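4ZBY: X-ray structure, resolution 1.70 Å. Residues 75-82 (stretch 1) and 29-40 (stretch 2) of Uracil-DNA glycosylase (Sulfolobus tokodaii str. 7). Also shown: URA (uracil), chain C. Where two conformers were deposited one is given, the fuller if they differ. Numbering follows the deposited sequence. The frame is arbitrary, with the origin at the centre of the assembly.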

# COMPACT_ATOMS: atom_id res chain seq x y z
N ARG A 75 -6.59 -10.81 6.09
CA ARG A 75 -6.13 -10.21 4.84
C ARG A 75 -7.21 -10.23 3.76
O ARG A 75 -7.28 -9.31 2.94
CB ARG A 75 -4.89 -10.93 4.30
CG ARG A 75 -3.65 -10.78 5.15
CD ARG A 75 -2.59 -11.78 4.70
NE ARG A 75 -2.20 -11.62 3.29
CZ ARG A 75 -1.12 -10.96 2.87
NH1 ARG A 75 -0.31 -10.37 3.74
NH2 ARG A 75 -0.85 -10.88 1.57
N ASP A 76 -8.04 -11.26 3.73
CA ASP A 76 -9.05 -11.33 2.70
C ASP A 76 -10.16 -10.29 2.87
O ASP A 76 -11.02 -10.15 1.99
CB ASP A 76 -9.66 -12.75 2.64
CG ASP A 76 -8.65 -13.78 2.15
OD1 ASP A 76 -7.82 -13.41 1.30
OD2 ASP A 76 -8.67 -14.93 2.63
N GLN A 77 -10.14 -9.54 3.97
CA GLN A 77 -11.15 -8.50 4.17
C GLN A 77 -10.63 -7.13 3.79
O GLN A 77 -11.39 -6.17 3.80
CB GLN A 77 -11.64 -8.45 5.62
CG GLN A 77 -12.33 -9.71 6.11
CD GLN A 77 -12.63 -9.68 7.60
OE1 GLN A 77 -11.73 -9.78 8.41
NE2 GLN A 77 -13.90 -9.57 7.95
N VAL A 78 -9.34 -7.03 3.46
CA VAL A 78 -8.75 -5.73 3.08
C VAL A 78 -8.16 -5.87 1.68
O VAL A 78 -8.28 -6.95 1.07
CB VAL A 78 -7.69 -5.28 4.07
CG1 VAL A 78 -8.35 -5.12 5.44
CG2 VAL A 78 -6.54 -6.30 4.15
N PHE A 79 -7.59 -4.79 1.14
CA PHE A 79 -6.88 -4.91 -0.12
C PHE A 79 -5.47 -4.42 0.08
O PHE A 79 -5.25 -3.38 0.72
CB PHE A 79 -7.56 -4.12 -1.25
CG PHE A 79 -7.03 -4.46 -2.61
CD1 PHE A 79 -5.96 -3.76 -3.14
CD2 PHE A 79 -7.58 -5.51 -3.36
CE1 PHE A 79 -5.44 -4.08 -4.41
CE2 PHE A 79 -7.08 -5.84 -4.61
CZ PHE A 79 -5.99 -5.13 -5.12
N ILE A 80 -4.50 -5.18 -0.43
CA ILE A 80 -3.08 -4.88 -0.17
C ILE A 80 -2.30 -4.85 -1.48
O ILE A 80 -2.38 -5.80 -2.26
CB ILE A 80 -2.45 -5.94 0.75
CG1 ILE A 80 -3.16 -5.97 2.11
CG2 ILE A 80 -0.94 -5.66 0.90
CD1 ILE A 80 -2.70 -7.18 3.00
N THR A 81 -1.60 -3.76 -1.73
CA THR A 81 -0.80 -3.69 -2.93
C THR A 81 0.37 -2.73 -2.69
O THR A 81 0.67 -2.40 -1.55
CB THR A 81 -1.67 -3.27 -4.15
OG1 THR A 81 -0.89 -3.37 -5.35
CG2 THR A 81 -2.22 -1.86 -4.00
N ASN A 82 1.03 -2.33 -3.77
CA ASN A 82 2.20 -1.46 -3.72
C ASN A 82 2.15 -0.46 -4.86
O ASN A 82 1.49 -0.70 -5.86
CB ASN A 82 3.51 -2.24 -3.84
CG ASN A 82 3.75 -3.19 -2.68
OD1 ASN A 82 4.06 -2.76 -1.58
ND2 ASN A 82 3.60 -4.48 -2.92
N1 URA C . 7.66 -4.24 1.10
C2 URA C . 6.69 -3.56 0.46
O2 URA C . 6.72 -2.35 0.30
N3 URA C . 5.76 -4.30 -0.16
C4 URA C . 5.71 -5.65 -0.21
O4 URA C . 4.76 -6.19 -0.75
C5 URA C . 6.74 -6.32 0.47
C6 URA C . 7.69 -5.62 1.12
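Stretch 2 (29-40) GEGYPKAEIMFV

Stretch 2 wraps around stretch 1 so that strand 79-82 has a neighbour along each backbone edge: the short strand 30-31 runs antiparallel to it, and strand 37-40 runs parallel, its axis 4.7 Å away at closest approach and crossing at -23°. A type I turn from Tyr-32 to Ala-35, closed by Ala-35 N to Tyr-32 O at 3.0 Å, helps carry the chain from one edge to the other. On the antiparallel side, Ile-80 and Glu-30 form a hydrogen-bonded pair, with Ile-80 N to Glu-30 O at 2.9 Å and Glu-30 N to Ile-80 O at 3.0 Å; farther along, Tyr-32 N donates to Val-78 O at 2.9 Å. On the parallel side the bonds alternate: Phe-79 N to Ile-37 O, 3.1 Å; Phe-39 N to Phe-79 O, 2.8 Å; Thr-81 N to Phe-39 O, 2.9 Å.

The two glycines make the hollows of the antiparallel edge. A CB on Gly-31 would lie 2.0 Å from Val-78 O, and one on Gly-29 would lie 2.6 Å from Thr-81 CB; the backbone angles of both residues also call for glycine. With no side chain there, Gly-31 CA comes within 3.1 Å of Val-78 O, and Gly-29 CA within 3.1 Å of Ile-80 O.

Phe-79 is the largest bump, with 124 Å² covered by stretch 2. Its chi1 is t, and its ring passes close to the bare glycine backbone, Phe-79 CD2 lying 3.7 Å from Gly-31 C and Phe-79 CZ 4.1 Å from Gly-29 C. At the base of this side chain, Phe-79 CB meets Ala-35 CB at 4.0 Å, while the extended Met-38 brings its CE to 4.2 Å from Phe-79 CD1. The same methyl, Met-38 CE, reaches Thr-81 CG2 at 4.0 Å, so it touches both Phe-79 and Thr-81.

The other face of the sheet carries Ile-80, Phe-39 and Glu-30. The Phe-39 ring presents its edge to Val-78, with Phe-39 CE2 3.8 Å from Val-78 CB, and Phe-39 CD2 lies 4.1 Å from Ile-80 CG1. Glu-30 reaches out to Arg-75 in a salt bridge, Arg-75 NH2 to Glu-30 OE2 at 2.6 Å, the carboxylate oxygen near the guanidinium plane. The oxygen of water 2 lies 3.0 Å from both Glu-30 OE2, to which it donates, and Arg-75 NE, from which it accepts. The oxygen of water 3 donates to Gln-77 O at 2.8 Å and accepts from Ile-37 N at 3.0 Å. At the strand's end, Asn-82 OD1 accepts from uracil N3 at 2.7 Å.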

# COMPACT_ATOMS: atom_id res chain seq x y z
N GLY A 29 -1.28 -7.31 -6.31
CA GLY A 29 -2.00 -7.00 -5.07
C GLY A 29 -3.12 -8.00 -4.94
O GLY A 29 -3.48 -8.64 -5.91
N GLU A 30 -3.69 -8.10 -3.74
CA GLU A 30 -4.74 -9.07 -3.50
C GLU A 30 -5.68 -8.57 -2.41
O GLU A 30 -5.28 -7.79 -1.54
CB GLU A 30 -4.14 -10.44 -3.13
CG GLU A 30 -3.39 -10.49 -1.81
CD GLU A 30 -2.66 -11.82 -1.57
OE1 GLU A 30 -2.66 -12.69 -2.46
OE2 GLU A 30 -2.09 -11.98 -0.47
N GLY A 31 -6.94 -9.02 -2.46
CA GLY A 31 -7.87 -8.72 -1.41
C GLY A 31 -9.26 -8.43 -1.90
O GLY A 31 -9.59 -8.63 -3.07
N TYR A 32 -10.09 -7.97 -0.98
CA TYR A 32 -11.51 -7.77 -1.23
C TYR A 32 -11.75 -6.56 -2.12
O TYR A 32 -11.26 -5.48 -1.82
CB TYR A 32 -12.20 -7.59 0.11
CG TYR A 32 -13.69 -7.51 0.05
CD1 TYR A 32 -14.38 -6.64 0.88
CD2 TYR A 32 -14.43 -8.35 -0.79
CE1 TYR A 32 -15.77 -6.58 0.87
CE2 TYR A 32 -15.82 -8.28 -0.80
CZ TYR A 32 -16.47 -7.39 0.02
OH TYR A 32 -17.85 -7.33 0.01
N PRO A 33 -12.47 -6.74 -3.23
CA PRO A 33 -12.68 -5.61 -4.14
C PRO A 33 -13.51 -4.49 -3.54
O PRO A 33 -13.50 -3.40 -4.10
CB PRO A 33 -13.43 -6.25 -5.31
CG PRO A 33 -12.89 -7.62 -5.34
CD PRO A 33 -12.78 -8.02 -3.89
N LYS A 34 -14.23 -4.78 -2.46
CA LYS A 34 -15.02 -3.75 -1.76
C LYS A 34 -14.42 -3.51 -0.37
O LYS A 34 -15.11 -3.10 0.58
CB LYS A 34 -16.49 -4.17 -1.68
CG LYS A 34 -17.11 -4.33 -3.07
CD LYS A 34 -18.61 -4.55 -3.04
CE LYS A 34 -19.20 -4.46 -4.45
NZ LYS A 34 -20.66 -4.71 -4.46
N ALA A 35 -13.10 -3.70 -0.27
CA ALA A 35 -12.40 -3.39 0.99
C ALA A 35 -12.65 -1.96 1.46
O ALA A 35 -12.59 -1.00 0.68
CB ALA A 35 -10.89 -3.62 0.84
N GLU A 36 -12.92 -1.82 2.74
CA GLU A 36 -12.93 -0.47 3.31
C GLU A 36 -11.53 0.07 3.57
O GLU A 36 -11.34 1.29 3.60
CB GLU A 36 -13.73 -0.44 4.60
CG GLU A 36 -15.21 -0.58 4.30
CD GLU A 36 -16.06 -0.47 5.53
OE1 GLU A 36 -15.50 -0.36 6.64
OE2 GLU A 36 -17.30 -0.47 5.39
N ILE A 37 -10.57 -0.82 3.79
CA ILE A 37 -9.18 -0.39 4.01
C ILE A 37 -8.25 -0.95 2.95
O ILE A 37 -8.19 -2.16 2.70
CB ILE A 37 -8.65 -0.81 5.39
CG1 ILE A 37 -9.66 -0.42 6.49
CG2 ILE A 37 -7.25 -0.22 5.62
CD1 ILE A 37 -9.25 -0.83 7.92
N MET A 38 -7.50 -0.06 2.34
CA MET A 38 -6.55 -0.45 1.31
C MET A 38 -5.16 -0.11 1.85
O MET A 38 -4.96 0.99 2.38
CB MET A 38 -6.89 0.30 0.00
CG MET A 38 -6.00 0.03 -1.17
SD MET A 38 -6.76 0.86 -2.62
CE MET A 38 -5.51 0.39 -3.79
N PHE A 39 -4.23 -1.05 1.78
CA PHE A 39 -2.84 -0.83 2.22
C PHE A 39 -1.95 -0.72 1.01
O PHE A 39 -2.04 -1.54 0.10
CB PHE A 39 -2.36 -2.00 3.10
CG PHE A 39 -3.13 -2.13 4.38
CD1 PHE A 39 -2.69 -1.48 5.53
CD2 PHE A 39 -4.32 -2.81 4.39
CE1 PHE A 39 -3.42 -1.56 6.70
CE2 PHE A 39 -5.07 -2.90 5.57
CZ PHE A 39 -4.62 -2.27 6.71
N VAL A 40 -1.10 0.29 0.99
CA VAL A 40 -0.20 0.45 -0.16
C VAL A 40 1.23 0.57 0.32
O VAL A 40 1.57 1.52 1.03
CB VAL A 40 -0.55 1.72 -0.99
CG1 VAL A 40 0.30 1.79 -2.26
CG2 VAL A 40 -2.03 1.74 -1.33
O HOH W 1 -5.38 -8.88 1.07
O HOH W 2 -3.90 -13.31 1.53
O HOH W 3 -11.56 -3.55 4.63